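PDB 1VI7: IMPACT family member YigZ from Escherichia coli, which is of unknown function but may bind anions and guanyl ribonucleotides and hydrolyse ribonucleoside triphosphates. Local coordinates for residues A[147-151]-A[170-176]; A[157-161]-A[187-192]; A[160-166]-A[178-184]. All blocks are in the same frame, centred on the assembly; numbering follows the deposited sequence. Where two conformers were deposited one is given.

Contact 1: residues A[147-151]-A[170-176]; sequences EYHQL and YQAFVLL
The turn 147-151 follows strand 140-146 and leads into helix 151-160. It packs on the hairpin turn and first strand residues of 170-176. Glu147 and Phe173 are the nearest pair, with CA atoms 5.3 Å apart. Glu147 is extended (phi/psi -98/159) and Tyr148 turns (-60/-31). Gln171 (-110/-141) and Ala172 (-72/-31) shape the hairpin turn.

Each segment holds its own bend by hydrogen bonds. In 147-151, Gln150 N bonds Glu147 O at 2.9 Å, and Glu147 N bonds Gln150 OE1 at 2.8 Å. In 170-176, Gln171 N bonds Phe173 O at 3.1 Å. One hydrogen bond joins the two segments. Tyr148 OH donates to Gln171 O at 2.8 Å, so the phenol ties the 147-151 turn to the hairpin backbone.

The aromatic contacts centre on Tyr148, chi1 m. Val174 CG2 sits 3.7 Å from the Tyr148 ring centroid and 6° off the normal, a CH-pi contact over the face. Tyr170, also m, meets the Tyr148 ring obliquely, with centroids 5.9 Å apart and planes at 42°.

Apolar packing comes from Leu151, whose CA-to-CB bond points toward the hairpin. Leu151 CD2 lies 3.9 Å from Tyr170 CE2. Leu151 CD1 lies 4.0 Å from Val174 CG1 and 4.1 Å from Leu176 CD1.

This is the hairpin-turn end of a ferredoxin-like alpha+beta domain. Val174 and Leu176 pair by backbone hydrogen bonds with Cys146 and Leu144 of strand 140-146. Leu176 also touches Ile165 of strand 164-170, while Gln150 reaches Phe195 of helix 185-196.

Contact 2: residues A[157-161]-A[187-192]; sequences LLGQC and EFSAKL
Phe188 loses 78 Å² to this contact, Lys191 71 Å² and Cys161 68 Å². They join the last turn of helix 151-160 to helix 185-196. Residues 157-160 and 187-192 are helical; Cys161 follows the first helix. The nearest CA atoms are those of Cys161 and Phe188, 6.6 Å apart.

Phe188, chi1 t, has a CA-to-CB bond directed sideways, yet its ring reaches the other helix. Leu158 CD1 lies 3.4 Å from Phe188 CZ, and Leu157 CB lies 4.2 Å from Phe188 CE2. Cys161 SG stands at the Phe188 ring edge, 5.4 Å from the centroid and 77° off the normal, in a sulfur-aromatic contact. Cys161 has chi1 m, and its SG is also 3.6 Å from Glu187 OE1.

The two helices lie on one side of a four-stranded antiparallel sheet. The beta-alpha-beta-beta-alpha-beta order makes a ferredoxin-like alpha+beta sandwich, consistent with kinship to the C-terminal domains of EF-G. The side chains of Leu158 and Phe188 lie between helices and sheet: Leu158 touches Val178 and Phe188 touches Leu180 of strand 174-180.

Lys191 spans the more exposed side. Its chi1 (-99°), chi2 (134°) and chi3 (99°) lie between wells and carry NZ across to Gln160. Lys191 CE lies 3.7 Å from Cys161 SG, and Lys191 NZ donates a hydrogen bond to Gln160 OE1 at 3.0 Å. Lys191 NZ also makes a long salt bridge within its own helix, 4.0 Å to Glu187 OE1. From helix 151-160, Leu157 CD2 approaches Lys191 O at 4.0 Å and Leu192 CA at 4.3 Å.

Contact 3: residues A[160-166]-A[178-184]; sequences QCDGKII and VALPAAK
Strands 164-166 and 178-180 pair antiparallel. Their axes come within 4.7 Å, at 145° between N-to-C directions. Lys164 and Ala179 form a hydrogen-bonded pair, CA atoms 5.2 Å apart. Lys164 N donates to Ala179 O at 2.8 Å, and Ala179 N donates to Lys164 O at 2.8 Å. Ile165 and Val178 follow as a non-hydrogen-bonded pair, CA atoms 4.5 Å apart, with side chains on the other face. Ile166 bonds Arg177 through the backbone. Val178 with Tyr142 and Leu180 with Thr140 continue the sheet into strand 140-146.

Before the strand, Asp162 (phi/psi 59/39) is the C-prime residue of a Schellman motif ending helix 151-160. Gly163 N is taken by Leu158 O, and Asp162 N by Gly159 O. Gly163 CA makes a CA-H...O contact with Ala179 O at 3.3 Å. Gln160 OE1 is taken by Lys191 NZ.

Lys184, chi1 m and chi2 t, extends back to the helix end. Lys184 NZ donates to Asp162 OD2 at 2.8 Å, a hydrogen-bonded salt bridge. Paired backbone groups therefore hold the open end of the hairpin, while the salt bridge joins the end of helix 151-160 to the connection into helix 185-196.

All three contacts lie within the same ferredoxin-like domain. Contacts 2 and 3 have centres 8 Å apart and share Gln160 and Cys161. They meet at Leu158: Leu158 O lies 2.6 Å from Gly163 N, a probable hydrogen bond, and Leu158 CD2 packs 3.6 Å from Val178 CG1. Contact 1 is farther along the hairpin of strands 164-170 and 174-180, its centre 18 Å from that of contact 3. The two touch where Leu176 CD1 meets Ile165 CD1 at 3.6 Å. Contacts 1 and 2, centres 17 Å apart, do not touch; their nearest atoms are about 6 Å apart. They involve opposite ends of helix 151-160.

Contact 1: residues A[147-151]-A[170-176]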
ATOM      1  N   GLU A 147       6.471  17.710 -28.650  1.00 18.22           N
ATOM      2  CA  GLU A 147       6.156  17.331 -30.030  1.00 19.77           C
ATOM      3  C   GLU A 147       6.373  15.871 -30.283  1.00 20.27           C
ATOM      4  O   GLU A 147       7.233  15.247 -29.637  1.00 21.36           O
ATOM      5  CB  GLU A 147       7.037  18.203 -30.961  1.00 23.06           C
ATOM      6  CG  GLU A 147       6.787  19.680 -30.716  1.00 27.32           C
ATOM      7  CD  GLU A 147       6.674  20.523 -31.942  1.00 31.06           C
ATOM      8  OE1 GLU A 147       5.996  20.095 -32.903  1.00 33.76           O
ATOM      9  OE2 GLU A 147       7.271  21.633 -31.962  1.00 33.47           O
ATOM     10  N   TYR A 148       5.764  15.266 -31.297  1.00 20.67           N
ATOM     11  CA  TYR A 148       5.948  13.847 -31.536  1.00 23.03           C
ATOM     12  C   TYR A 148       7.383  13.418 -31.792  1.00 24.56           C
ATOM     13  O   TYR A 148       7.711  12.230 -31.624  1.00 24.98           O
ATOM     14  CB  TYR A 148       5.066  13.369 -32.705  1.00 22.78           C
ATOM     15  CG  TYR A 148       3.609  13.296 -32.334  1.00 24.01           C
ATOM     16  CD1 TYR A 148       2.818  14.422 -32.448  1.00 24.05           C
ATOM     17  CD2 TYR A 148       3.030  12.159 -31.786  1.00 26.52           C
ATOM     18  CE1 TYR A 148       1.512  14.422 -32.046  1.00 25.67           C
ATOM     19  CE2 TYR A 148       1.695  12.124 -31.428  1.00 26.03           C
ATOM     20  CZ  TYR A 148       0.928  13.254 -31.588  1.00 26.30           C
ATOM     21  OH  TYR A 148      -0.393  13.288 -31.197  1.00 24.89           O
ATOM     22  N   HIS A 149       8.205  14.273 -32.382  1.00 24.80           N
ATOM     23  CA  HIS A 149       9.575  13.974 -32.711  1.00 25.55           C
ATOM     24  C   HIS A 149      10.469  14.066 -31.481  1.00 27.13           C
ATOM     25  O   HIS A 149      11.698  13.946 -31.575  1.00 28.97           O
ATOM     26  CB  HIS A 149      10.117  14.878 -33.823  1.00 20.15           C
ATOM     27  CG  HIS A 149      10.299  16.292 -33.424  1.00 20.14           C
ATOM     28  ND1 HIS A 149      11.385  16.703 -32.673  1.00 22.83           N
ATOM     29  CD2 HIS A 149       9.538  17.397 -33.587  1.00 22.48           C
ATOM     30  CE1 HIS A 149      11.310  18.000 -32.414  1.00 21.45           C
ATOM     31  NE2 HIS A 149      10.177  18.448 -32.931  1.00 23.14           N
ATOM     32  N   GLN A 150       9.904  14.441 -30.344  1.00 26.52           N
ATOM     33  CA  GLN A 150      10.596  14.479 -29.076  1.00 24.71           C
ATOM     34  C   GLN A 150      10.152  13.357 -28.140  1.00 24.24           C
ATOM     35  O   GLN A 150      10.787  13.112 -27.127  1.00 24.18           O
ATOM     36  CB  GLN A 150      10.444  15.829 -28.392  1.00 21.19           C
ATOM     37  CG  GLN A 150      10.812  17.015 -29.247  1.00 20.10           C
ATOM     38  CD  GLN A 150      10.318  18.336 -28.702  1.00 17.54           C
ATOM     39  OE1 GLN A 150       9.128  18.596 -28.525  1.00 19.69           O
ATOM     40  NE2 GLN A 150      11.247  19.241 -28.460  1.00 17.47           N
ATOM     41  N   LEU A 151       9.131  12.600 -28.457  1.00 25.99           N
ATOM     42  CA  LEU A 151       8.654  11.505 -27.631  1.00 27.36           C
ATOM     43  C   LEU A 151       9.733  10.538 -27.202  1.00 28.40           C
ATOM     44  O   LEU A 151      10.222  10.670 -26.066  1.00 28.42           O
ATOM     45  CB  LEU A 151       7.507  10.763 -28.289  1.00 26.58           C
ATOM     46  CG  LEU A 151       6.426  10.224 -27.356  1.00 28.07           C
ATOM     47  CD1 LEU A 151       6.027  11.281 -26.344  1.00 29.06           C
ATOM     48  CD2 LEU A 151       5.217   9.783 -28.183  1.00 27.59           C
ATOM     49  N   TYR A 170      -2.583  12.057 -27.213  1.00 40.34           N
ATOM     50  CA  TYR A 170      -2.104  12.391 -28.550  1.00 39.92           C
ATOM     51  C   TYR A 170      -3.068  13.276 -29.310  1.00 39.60           C
ATOM     52  O   TYR A 170      -4.002  12.835 -29.939  1.00 39.98           O
ATOM     53  CB  TYR A 170      -1.683  11.155 -29.321  1.00 38.80           C
ATOM     54  CG  TYR A 170      -0.674  10.295 -28.583  1.00 38.13           C
ATOM     55  CD1 TYR A 170      -0.971   8.956 -28.326  1.00 39.81           C
ATOM     56  CD2 TYR A 170       0.519  10.804 -28.104  1.00 35.84           C
ATOM     57  CE1 TYR A 170      -0.094   8.149 -27.612  1.00 39.35           C
ATOM     58  CE2 TYR A 170       1.395  10.013 -27.394  1.00 36.36           C
ATOM     59  CZ  TYR A 170       1.093   8.688 -27.158  1.00 38.11           C
ATOM     60  OH  TYR A 170       2.005   7.948 -26.455  1.00 38.48           O
ATOM     61  N   GLN A 171      -2.799  14.567 -29.253  1.00 40.23           N
ATOM     62  CA  GLN A 171      -3.540  15.634 -29.892  1.00 40.12           C
ATOM     63  C   GLN A 171      -2.704  16.232 -31.036  1.00 40.26           C
ATOM     64  O   GLN A 171      -1.951  15.556 -31.766  1.00 39.06           O
ATOM     65  CB  GLN A 171      -3.857  16.706 -28.856  1.00 45.89           C
ATOM     66  CG  GLN A 171      -4.175  16.332 -27.444  1.00 48.62           C
ATOM     67  CD  GLN A 171      -3.369  17.090 -26.398  1.00 51.05           C
ATOM     68  OE1 GLN A 171      -3.699  18.209 -25.992  1.00 55.48           O
ATOM     69  NE2 GLN A 171      -2.280  16.445 -26.004  1.00 49.47           N
ATOM     70  N   ALA A 172      -2.743  17.565 -31.206  1.00 38.53           N
ATOM     71  CA  ALA A 172      -1.899  18.168 -32.265  1.00 36.24           C
ATOM     72  C   ALA A 172      -0.450  18.069 -31.749  1.00 35.34           C
ATOM     73  O   ALA A 172       0.516  18.046 -32.484  1.00 34.78           O
ATOM     74  CB  ALA A 172      -2.301  19.584 -32.550  1.00 30.12           C
ATOM     75  N   PHE A 173      -0.350  18.128 -30.428  1.00 34.30           N
ATOM     76  CA  PHE A 173       0.871  17.984 -29.680  1.00 33.01           C
ATOM     77  C   PHE A 173       0.706  16.849 -28.664  1.00 31.26           C
ATOM     78  O   PHE A 173      -0.418  16.362 -28.482  1.00 32.51           O
ATOM     79  CB  PHE A 173       1.206  19.237 -28.866  1.00 34.84           C
ATOM     80  CG  PHE A 173       1.466  20.431 -29.719  1.00 36.11           C
ATOM     81  CD1 PHE A 173       0.856  21.638 -29.456  1.00 37.83           C
ATOM     82  CD2 PHE A 173       2.352  20.330 -30.790  1.00 37.20           C
ATOM     83  CE1 PHE A 173       1.133  22.741 -30.255  1.00 40.29           C
ATOM     84  CE2 PHE A 173       2.617  21.420 -31.591  1.00 37.06           C
ATOM     85  CZ  PHE A 173       1.990  22.623 -31.335  1.00 37.85           C
ATOM     86  N   VAL A 174       1.793  16.550 -27.962  1.00 28.36           N
ATOM     87  CA  VAL A 174       1.651  15.434 -27.004  1.00 25.67           C
ATOM     88  C   VAL A 174       1.474  16.004 -25.624  1.00 23.72           C
ATOM     89  O   VAL A 174       2.109  17.008 -25.308  1.00 25.09           O
ATOM     90  CB  VAL A 174       2.825  14.467 -27.047  1.00 27.05           C
ATOM     91  CG1 VAL A 174       2.540  13.280 -26.107  1.00 25.23           C
ATOM     92  CG2 VAL A 174       3.126  13.957 -28.449  1.00 23.17           C
ATOM     93  N   LEU A 175       0.449  15.569 -24.899  1.00 22.69           N
ATOM     94  CA  LEU A 175       0.302  16.033 -23.544  1.00 20.78           C
ATOM     95  C   LEU A 175       0.549  14.842 -22.591  1.00 20.38           C
ATOM     96  O   LEU A 175      -0.152  13.867 -22.601  1.00 17.46           O
ATOM     97  CB  LEU A 175      -0.946  16.746 -23.150  1.00 25.77           C
ATOM     98  CG  LEU A 175      -0.801  17.332 -21.704  1.00 30.92           C
ATOM     99  CD1 LEU A 175      -0.238  18.733 -21.800  1.00 25.15           C
ATOM    100  CD2 LEU A 175      -2.085  17.193 -20.929  1.00 31.55           C
ATOM    101  N   LEU A 176       1.677  14.991 -21.931  1.00 21.45           N
ATOM    102  CA  LEU A 176       2.251  13.992 -21.036  1.00 22.12           C
ATOM    103  C   LEU A 176       2.041  14.402 -19.572  1.00 24.80           C
ATOM    104  O   LEU A 176       2.083  15.579 -19.150  1.00 24.48           O
ATOM    105  CB  LEU A 176       3.729  13.903 -21.381  1.00 17.32           C
ATOM    106  CG  LEU A 176       4.481  12.728 -21.911  1.00 17.99           C
ATOM    107  CD1 LEU A 176       3.850  11.868 -22.972  1.00 14.06           C
ATOM    108  CD2 LEU A 176       5.876  13.176 -22.429  1.00 15.78           C
TER

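Contact 2: residues A[157-161]-A[187-192]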
ATOM      1  N   LEU A 157      15.081  10.130 -21.486  1.00 40.44           N
ATOM      2  CA  LEU A 157      15.605  11.012 -20.429  1.00 40.57           C
ATOM      3  C   LEU A 157      14.911  10.709 -19.104  1.00 40.66           C
ATOM      4  O   LEU A 157      15.524  10.534 -18.056  1.00 37.55           O
ATOM      5  CB  LEU A 157      15.475  12.457 -20.856  1.00 43.52           C
ATOM      6  CG  LEU A 157      16.610  13.213 -21.508  1.00 44.95           C
ATOM      7  CD1 LEU A 157      17.439  12.371 -22.471  1.00 48.89           C
ATOM      8  CD2 LEU A 157      16.070  14.431 -22.271  1.00 44.75           C
ATOM      9  N   LEU A 158      13.599  10.558 -19.153  1.00 42.35           N
ATOM     10  CA  LEU A 158      12.720  10.250 -18.045  1.00 43.77           C
ATOM     11  C   LEU A 158      13.204   9.029 -17.262  1.00 45.09           C
ATOM     12  O   LEU A 158      13.347   9.049 -16.040  1.00 43.81           O
ATOM     13  CB  LEU A 158      11.328   9.968 -18.628  1.00 44.71           C
ATOM     14  CG  LEU A 158      10.133  10.193 -17.716  1.00 49.24           C
ATOM     15  CD1 LEU A 158      10.143  11.609 -17.166  1.00 50.08           C
ATOM     16  CD2 LEU A 158       8.825   9.888 -18.436  1.00 48.37           C
ATOM     17  N   GLY A 159      13.458   7.950 -18.004  1.00 44.98           N
ATOM     18  CA  GLY A 159      13.930   6.707 -17.475  1.00 45.61           C
ATOM     19  C   GLY A 159      15.316   6.797 -16.875  1.00 47.25           C
ATOM     20  O   GLY A 159      15.649   6.055 -15.932  1.00 48.72           O
ATOM     21  N   GLN A 160      16.158   7.711 -17.366  1.00 46.52           N
ATOM     22  CA  GLN A 160      17.476   7.898 -16.800  1.00 45.55           C
ATOM     23  C   GLN A 160      17.390   8.596 -15.444  1.00 44.49           C
ATOM     24  O   GLN A 160      18.416   8.738 -14.789  1.00 45.61           O
ATOM     25  CB  GLN A 160      18.388   8.741 -17.687  1.00 47.22           C
ATOM     26  CG  GLN A 160      18.938   7.993 -18.889  1.00 48.59           C
ATOM     27  CD  GLN A 160      19.128   8.941 -20.056  1.00 51.55           C
ATOM     28  OE1 GLN A 160      19.818   9.951 -19.921  1.00 52.11           O
ATOM     29  NE2 GLN A 160      18.493   8.622 -21.180  1.00 54.18           N
ATOM     30  N   CYS A 161      16.279   9.255 -15.177  1.00 44.44           N
ATOM     31  CA  CYS A 161      16.108   9.953 -13.911  1.00 43.90           C
ATOM     32  C   CYS A 161      15.119   9.220 -13.038  1.00 43.70           C
ATOM     33  O   CYS A 161      14.457   9.808 -12.190  1.00 44.50           O
ATOM     34  CB  CYS A 161      15.680  11.406 -14.123  1.00 41.67           C
ATOM     35  SG  CYS A 161      16.909  12.367 -15.006  1.00 36.41           S
ATOM     36  N   GLU A 187      17.754  17.964 -12.311  1.00 39.15           N
ATOM     37  CA  GLU A 187      18.666  17.300 -13.237  1.00 41.59           C
ATOM     38  C   GLU A 187      17.897  16.980 -14.528  1.00 40.78           C
ATOM     39  O   GLU A 187      18.467  17.071 -15.609  1.00 41.55           O
ATOM     40  CB  GLU A 187      19.294  16.040 -12.662  1.00 46.74           C
ATOM     41  CG  GLU A 187      20.060  15.223 -13.707  1.00 54.25           C
ATOM     42  CD  GLU A 187      20.136  13.750 -13.368  1.00 57.60           C
ATOM     43  OE1 GLU A 187      20.398  12.933 -14.279  1.00 56.79           O
ATOM     44  OE2 GLU A 187      19.925  13.438 -12.169  1.00 61.25           O
ATOM     45  N   PHE A 188      16.635  16.638 -14.374  1.00 39.35           N
ATOM     46  CA  PHE A 188      15.762  16.316 -15.486  1.00 37.92           C
ATOM     47  C   PHE A 188      15.478  17.577 -16.299  1.00 36.88           C
ATOM     48  O   PHE A 188      15.579  17.566 -17.510  1.00 36.89           O
ATOM     49  CB  PHE A 188      14.447  15.729 -14.949  1.00 36.75           C
ATOM     50  CG  PHE A 188      13.487  15.314 -16.017  1.00 34.91           C
ATOM     51  CD1 PHE A 188      12.268  15.968 -16.164  1.00 34.57           C
ATOM     52  CD2 PHE A 188      13.813  14.305 -16.905  1.00 33.01           C
ATOM     53  CE1 PHE A 188      11.360  15.564 -17.122  1.00 31.75           C
ATOM     54  CE2 PHE A 188      12.922  13.905 -17.887  1.00 31.29           C
ATOM     55  CZ  PHE A 188      11.692  14.522 -17.971  1.00 32.45           C
ATOM     56  N   SER A 189      15.136  18.658 -15.620  1.00 36.07           N
ATOM     57  CA  SER A 189      14.851  19.915 -16.291  1.00 36.09           C
ATOM     58  C   SER A 189      16.078  20.306 -17.110  1.00 36.98           C
ATOM     59  O   SER A 189      15.942  20.561 -18.311  1.00 38.83           O
ATOM     60  CB  SER A 189      14.468  21.010 -15.315  1.00 36.23           C
ATOM     61  OG  SER A 189      13.205  20.846 -14.717  1.00 32.95           O
ATOM     62  N   ALA A 190      17.249  20.313 -16.492  1.00 37.14           N
ATOM     63  CA  ALA A 190      18.487  20.638 -17.208  1.00 37.41           C
ATOM     64  C   ALA A 190      18.643  19.729 -18.421  1.00 38.59           C
ATOM     65  O   ALA A 190      18.767  20.169 -19.563  1.00 38.61           O
ATOM     66  CB  ALA A 190      19.687  20.488 -16.304  1.00 34.06           C
ATOM     67  N   LYS A 191      18.623  18.406 -18.167  1.00 38.25           N
ATOM     68  CA  LYS A 191      18.735  17.480 -19.287  1.00 37.57           C
ATOM     69  C   LYS A 191      17.705  17.857 -20.362  1.00 36.28           C
ATOM     70  O   LYS A 191      18.060  17.850 -21.536  1.00 36.36           O
ATOM     71  CB  LYS A 191      18.536  16.037 -18.864  1.00 41.11           C
ATOM     72  CG  LYS A 191      19.824  15.254 -18.656  1.00 47.96           C
ATOM     73  CD  LYS A 191      19.772  14.451 -17.361  1.00 51.89           C
ATOM     74  CE  LYS A 191      19.421  12.997 -17.581  1.00 51.79           C
ATOM     75  NZ  LYS A 191      20.572  12.262 -18.199  1.00 54.12           N
ATOM     76  N   LEU A 192      16.489  18.144 -19.954  1.00 34.07           N
ATOM     77  CA  LEU A 192      15.366  18.451 -20.830  1.00 32.09           C
ATOM     78  C   LEU A 192      15.635  19.697 -21.657  1.00 31.19           C
ATOM     79  O   LEU A 192      15.464  19.722 -22.861  1.00 30.83           O
ATOM     80  CB  LEU A 192      14.117  18.658 -19.994  1.00 31.27           C
ATOM     81  CG  LEU A 192      12.745  18.314 -20.503  1.00 31.12           C
ATOM     82  CD1 LEU A 192      12.476  16.827 -20.559  1.00 29.41           C
ATOM     83  CD2 LEU A 192      11.693  18.973 -19.604  1.00 31.79           C
TER

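Contact 3: residues A[160-166]-A[178-184]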
ATOM      1  N   GLN A 160      16.158   7.711 -17.366  1.00 46.52           N
ATOM      2  CA  GLN A 160      17.476   7.898 -16.800  1.00 45.55           C
ATOM      3  C   GLN A 160      17.390   8.596 -15.444  1.00 44.49           C
ATOM      4  O   GLN A 160      18.416   8.738 -14.789  1.00 45.61           O
ATOM      5  CB  GLN A 160      18.388   8.741 -17.687  1.00 47.22           C
ATOM      6  CG  GLN A 160      18.938   7.993 -18.889  1.00 48.59           C
ATOM      7  CD  GLN A 160      19.128   8.941 -20.056  1.00 51.55           C
ATOM      8  OE1 GLN A 160      19.818   9.951 -19.921  1.00 52.11           O
ATOM      9  NE2 GLN A 160      18.493   8.622 -21.180  1.00 54.18           N
ATOM     10  N   CYS A 161      16.279   9.255 -15.177  1.00 44.44           N
ATOM     11  CA  CYS A 161      16.108   9.953 -13.911  1.00 43.90           C
ATOM     12  C   CYS A 161      15.119   9.220 -13.038  1.00 43.70           C
ATOM     13  O   CYS A 161      14.457   9.808 -12.190  1.00 44.50           O
ATOM     14  CB  CYS A 161      15.680  11.406 -14.123  1.00 41.67           C
ATOM     15  SG  CYS A 161      16.909  12.367 -15.006  1.00 36.41           S
ATOM     16  N   ASP A 162      14.979   7.917 -13.308  1.00 43.39           N
ATOM     17  CA  ASP A 162      14.063   7.112 -12.498  1.00 43.31           C
ATOM     18  C   ASP A 162      12.660   7.710 -12.602  1.00 43.87           C
ATOM     19  O   ASP A 162      11.981   7.766 -11.600  1.00 43.91           O
ATOM     20  CB  ASP A 162      14.489   7.133 -11.031  1.00 41.11           C
ATOM     21  CG  ASP A 162      15.869   6.529 -10.812  1.00 40.61           C
ATOM     22  OD1 ASP A 162      16.202   5.523 -11.476  1.00 40.64           O
ATOM     23  OD2 ASP A 162      16.639   7.112 -10.028  1.00 39.67           O
ATOM     24  N   GLY A 163      12.307   8.169 -13.793  1.00 44.35           N
ATOM     25  CA  GLY A 163      11.032   8.760 -14.073  1.00 43.53           C
ATOM     26  C   GLY A 163      10.166   7.756 -14.835  1.00 44.08           C
ATOM     27  O   GLY A 163      10.665   6.843 -15.475  1.00 44.21           O
ATOM     28  N   LYS A 164       8.883   8.023 -14.805  1.00 45.73           N
ATOM     29  CA  LYS A 164       7.864   7.174 -15.416  1.00 46.01           C
ATOM     30  C   LYS A 164       6.780   8.090 -16.010  1.00 47.09           C
ATOM     31  O   LYS A 164       6.329   9.079 -15.420  1.00 46.72           O
ATOM     32  CB  LYS A 164       7.232   6.252 -14.373  0.50 45.53           C
ATOM     33  CG  LYS A 164       6.868   4.859 -14.799  0.50 43.65           C
ATOM     34  CD  LYS A 164       6.044   4.816 -16.064  0.50 43.59           C
ATOM     35  CE  LYS A 164       5.161   3.583 -16.148  0.50 42.43           C
ATOM     36  NZ  LYS A 164       3.749   3.895 -15.781  0.50 40.71           N
ATOM     37  N   ILE A 165       6.551   7.853 -17.284  1.00 46.29           N
ATOM     38  CA  ILE A 165       5.500   8.521 -18.053  1.00 45.48           C
ATOM     39  C   ILE A 165       4.160   7.900 -17.657  1.00 45.32           C
ATOM     40  O   ILE A 165       3.922   6.714 -17.874  1.00 44.77           O
ATOM     41  CB  ILE A 165       5.822   8.296 -19.526  1.00 41.35           C
ATOM     42  CG1 ILE A 165       4.772   8.754 -20.513  1.00 38.16           C
ATOM     43  CG2 ILE A 165       6.141   6.817 -19.740  1.00 46.02           C
ATOM     44  CD1 ILE A 165       5.463   8.835 -21.899  1.00 40.35           C
ATOM     45  N   ILE A 166       3.346   8.657 -16.943  1.00 44.84           N
ATOM     46  CA  ILE A 166       2.069   8.232 -16.460  1.00 46.28           C
ATOM     47  C   ILE A 166       0.983   8.040 -17.499  1.00 47.98           C
ATOM     48  O   ILE A 166       0.255   7.028 -17.442  1.00 49.20           O
ATOM     49  CB  ILE A 166       1.490   9.184 -15.379  1.00 43.14           C
ATOM     50  CG1 ILE A 166       2.340   9.121 -14.113  1.00 42.11           C
ATOM     51  CG2 ILE A 166       0.054   8.807 -15.066  1.00 42.37           C
ATOM     52  CD1 ILE A 166       2.712   7.692 -13.725  1.00 40.19           C
ATOM     53  N   VAL A 178       3.924  13.263 -16.379  1.00 29.63           N
ATOM     54  CA  VAL A 178       5.067  12.467 -15.942  1.00 29.02           C
ATOM     55  C   VAL A 178       5.225  12.462 -14.423  1.00 28.28           C
ATOM     56  O   VAL A 178       4.697  13.339 -13.761  1.00 26.86           O
ATOM     57  CB  VAL A 178       6.394  12.984 -16.526  1.00 30.52           C
ATOM     58  CG1 VAL A 178       6.516  12.562 -17.978  1.00 30.23           C
ATOM     59  CG2 VAL A 178       6.456  14.501 -16.355  1.00 28.06           C
ATOM     60  N   ALA A 179       5.936  11.457 -13.945  1.00 29.45           N
ATOM     61  CA  ALA A 179       6.233  11.249 -12.549  1.00 30.90           C
ATOM     62  C   ALA A 179       7.712  10.882 -12.360  1.00 32.68           C
ATOM     63  O   ALA A 179       8.175   9.879 -12.889  1.00 30.57           O
ATOM     64  CB  ALA A 179       5.369  10.139 -11.958  1.00 25.39           C
ATOM     65  N   LEU A 180       8.376  11.620 -11.481  1.00 35.45           N
ATOM     66  CA  LEU A 180       9.763  11.303 -11.163  1.00 40.12           C
ATOM     67  C   LEU A 180      10.146  11.782  -9.768  1.00 42.98           C
ATOM     68  O   LEU A 180       9.596  12.759  -9.254  1.00 42.74           O
ATOM     69  CB  LEU A 180      10.665  11.989 -12.204  1.00 41.91           C
ATOM     70  CG  LEU A 180      10.576  13.533 -12.183  1.00 39.66           C
ATOM     71  CD1 LEU A 180      11.891  14.138 -12.612  1.00 39.29           C
ATOM     72  CD2 LEU A 180       9.454  14.000 -13.082  1.00 40.97           C
ATOM     73  N   PRO A 181      11.155  11.146  -9.195  1.00 44.70           N
ATOM     74  CA  PRO A 181      11.653  11.524  -7.881  1.00 46.39           C
ATOM     75  C   PRO A 181      11.753  13.032  -7.787  1.00 48.11           C
ATOM     76  O   PRO A 181      12.140  13.669  -8.765  1.00 47.76           O
ATOM     77  CB  PRO A 181      13.041  10.889  -7.887  1.00 45.87           C
ATOM     78  CG  PRO A 181      12.799   9.602  -8.624  1.00 46.23           C
ATOM     79  CD  PRO A 181      11.907  10.020  -9.767  1.00 45.39           C
ATOM     80  N   ALA A 182      11.460  13.608  -6.616  1.00 50.16           N
ATOM     81  CA  ALA A 182      11.580  15.064  -6.491  1.00 52.22           C
ATOM     82  C   ALA A 182      13.040  15.490  -6.402  1.00 52.45           C
ATOM     83  O   ALA A 182      13.347  16.685  -6.473  1.00 52.68           O
ATOM     84  CB  ALA A 182      10.771  15.604  -5.333  1.00 53.85           C
ATOM     85  N   ALA A 183      13.942  14.547  -6.139  1.00 51.97           N
ATOM     86  CA  ALA A 183      15.364  14.869  -6.096  1.00 51.40           C
ATOM     87  C   ALA A 183      15.835  15.247  -7.504  1.00 51.66           C
ATOM     88  O   ALA A 183      16.368  16.329  -7.751  1.00 52.01           O
ATOM     89  CB  ALA A 183      16.161  13.662  -5.618  1.00 51.32           C
ATOM     90  N   LYS A 184      15.501  14.374  -8.456  1.00 49.56           N
ATOM     91  CA  LYS A 184      15.943  14.507  -9.824  1.00 46.56           C
ATOM     92  C   LYS A 184      15.289  15.468 -10.750  1.00 43.67           C
ATOM     93  O   LYS A 184      15.715  15.625 -11.907  1.00 42.58           O
ATOM     94  CB  LYS A 184      15.967  13.059 -10.388  1.00 48.44           C
ATOM     95  CG  LYS A 184      16.853  12.205  -9.448  1.00 49.08           C
ATOM     96  CD  LYS A 184      17.084  10.840 -10.052  1.00 50.12           C
ATOM     97  CE  LYS A 184      18.490  10.313  -9.769  1.00 48.24           C
ATOM     98  NZ  LYS A 184      18.639   8.985 -10.468  1.00 49.80           N
TER